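Local coordinates for beta-fructofuranosidase, insoluble isoenzyme CWINV1 (Arabidopsis thaliana, PDB 2OXB), which hydrolyses sucrose and 1-kestose, and less readily neokestose and levan, by releasing terminal beta-D-fructofuranoside residues in the cell wall, at residues 424-428 and 472-476. The protein carries 1 engineered substitution. Numbering follows the deposited sequence.
Sequences SVYFR and PLSLR
Val425 opens the contact by directing CG1 at the CD1 methyl of Leu475, 4.0 Å away. CG1 lies anti to the backbone N (chi1 173°), which makes it the methyl that meets Leu475; a short beta-branched residue suits a strand face where the partner supplies most of the reach. Phe427 also turns inward and packs between Leu473 and Leu475, a flat ring long enough to span the gap between the sheets. CD1 of Leu473 lies 3.8 Å from Phe427 CD2, while farther out along the ring CE2 packs 3.5 Å from the CB of Leu475; both leucines meet the ring obliquely. Their branched ends suit this place, giving the ring apolar surface at both positions, and Leu475 serves two partners, CD1 reaching Val425 while CB and CD2 meet Phe427. At its far end the ring turns its edge to the backbone, with CZ close to the carbonyl O of Ser474, whose CB is directed away from strand 423-431 and whose OG hydrogen-bonds Lys490 NZ. Segments 424-428 and 473-476 run nearly antiparallel (167°), their axes 9.0 Å apart at closest, but belong to different sheets: 423-431 bonds through its backbone to 406-415 and 439-446, whereas 473-480 lies between 367-374 and 483-488. Their apolar side chains thus form part of the core of the C-terminal beta sandwich of this family 32 glycosidase, with Phe409 and Phe373 beside Leu473.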
# COMPACT_ATOMS: atom_id res chain seq x y z
N SER A 424 -12.24 9.27 -13.01
CA SER A 424 -13.53 8.76 -12.60
C SER A 424 -13.57 7.40 -11.93
O SER A 424 -13.61 6.37 -12.59
CB SER A 424 -14.44 8.74 -13.83
OG SER A 424 -13.72 8.27 -14.96
N VAL A 425 -13.58 7.42 -10.60
CA VAL A 425 -13.68 6.19 -9.84
C VAL A 425 -15.18 5.99 -9.63
O VAL A 425 -15.90 6.93 -9.25
CB VAL A 425 -12.99 6.33 -8.49
CG1 VAL A 425 -13.24 5.11 -7.64
CG2 VAL A 425 -11.50 6.55 -8.71
N TYR A 426 -15.67 4.79 -9.90
CA TYR A 426 -17.09 4.54 -9.75
C TYR A 426 -17.39 3.08 -9.49
O TYR A 426 -16.49 2.27 -9.33
CB TYR A 426 -17.80 5.01 -11.02
CG TYR A 426 -17.25 4.38 -12.27
CD1 TYR A 426 -17.50 3.05 -12.56
CD2 TYR A 426 -16.46 5.12 -13.15
CE1 TYR A 426 -16.98 2.45 -13.71
CE2 TYR A 426 -15.93 4.53 -14.31
CZ TYR A 426 -16.20 3.19 -14.58
OH TYR A 426 -15.69 2.60 -15.71
N PHE A 427 -18.69 2.78 -9.47
CA PHE A 427 -19.20 1.43 -9.23
C PHE A 427 -20.08 0.96 -10.38
O PHE A 427 -20.61 1.76 -11.15
CB PHE A 427 -20.07 1.41 -7.97
CG PHE A 427 -19.29 1.54 -6.70
CD1 PHE A 427 -18.41 0.53 -6.31
CD2 PHE A 427 -19.46 2.65 -5.87
CE1 PHE A 427 -17.71 0.62 -5.12
CE2 PHE A 427 -18.77 2.75 -4.67
CZ PHE A 427 -17.89 1.73 -4.29
N ARG A 428 -20.23 -0.37 -10.47
CA ARG A 428 -21.08 -1.05 -11.45
C ARG A 428 -21.59 -2.32 -10.77
O ARG A 428 -20.80 -3.14 -10.33
CB ARG A 428 -20.29 -1.43 -12.69
CG ARG A 428 -20.07 -0.33 -13.67
CD ARG A 428 -18.81 -0.64 -14.43
NE ARG A 428 -18.62 0.21 -15.59
CZ ARG A 428 -19.08 -0.08 -16.79
NH1 ARG A 428 -19.77 -1.20 -16.98
NH2 ARG A 428 -18.84 0.73 -17.80
N PRO A 472 -26.46 0.67 1.39
CA PRO A 472 -25.77 1.67 0.57
C PRO A 472 -24.27 1.37 0.32
O PRO A 472 -23.59 0.75 1.14
CB PRO A 472 -26.00 2.97 1.35
CG PRO A 472 -26.14 2.49 2.77
CD PRO A 472 -27.00 1.27 2.62
N LEU A 473 -23.76 1.82 -0.82
CA LEU A 473 -22.36 1.60 -1.13
C LEU A 473 -21.50 2.81 -0.80
O LEU A 473 -21.78 3.93 -1.24
CB LEU A 473 -22.17 1.22 -2.60
CG LEU A 473 -23.40 1.25 -3.50
CD1 LEU A 473 -22.91 1.34 -4.93
CD2 LEU A 473 -24.28 0.03 -3.28
N SER A 474 -20.46 2.57 -0.02
CA SER A 474 -19.52 3.60 0.39
C SER A 474 -18.41 3.72 -0.65
O SER A 474 -18.21 2.82 -1.47
CB SER A 474 -18.89 3.27 1.75
OG SER A 474 -19.82 3.33 2.81
N LEU A 475 -17.70 4.85 -0.59
CA LEU A 475 -16.59 5.14 -1.49
C LEU A 475 -15.94 6.43 -1.00
O LEU A 475 -16.55 7.49 -0.99
CB LEU A 475 -17.08 5.33 -2.93
CG LEU A 475 -16.03 5.79 -3.95
CD1 LEU A 475 -14.87 4.81 -3.98
CD2 LEU A 475 -16.67 5.91 -5.31
N ARG A 476 -14.69 6.33 -0.57
CA ARG A 476 -13.99 7.50 -0.08
C ARG A 476 -12.93 7.87 -1.09
O ARG A 476 -12.51 7.03 -1.87
CB ARG A 476 -13.36 7.19 1.27
CG ARG A 476 -12.66 8.35 1.88
CD ARG A 476 -12.27 8.01 3.29
NE ARG A 476 -11.24 8.90 3.77
CZ ARG A 476 -10.58 8.72 4.90
NH1 ARG A 476 -10.86 7.68 5.67
NH2 ARG A 476 -9.63 9.57 5.25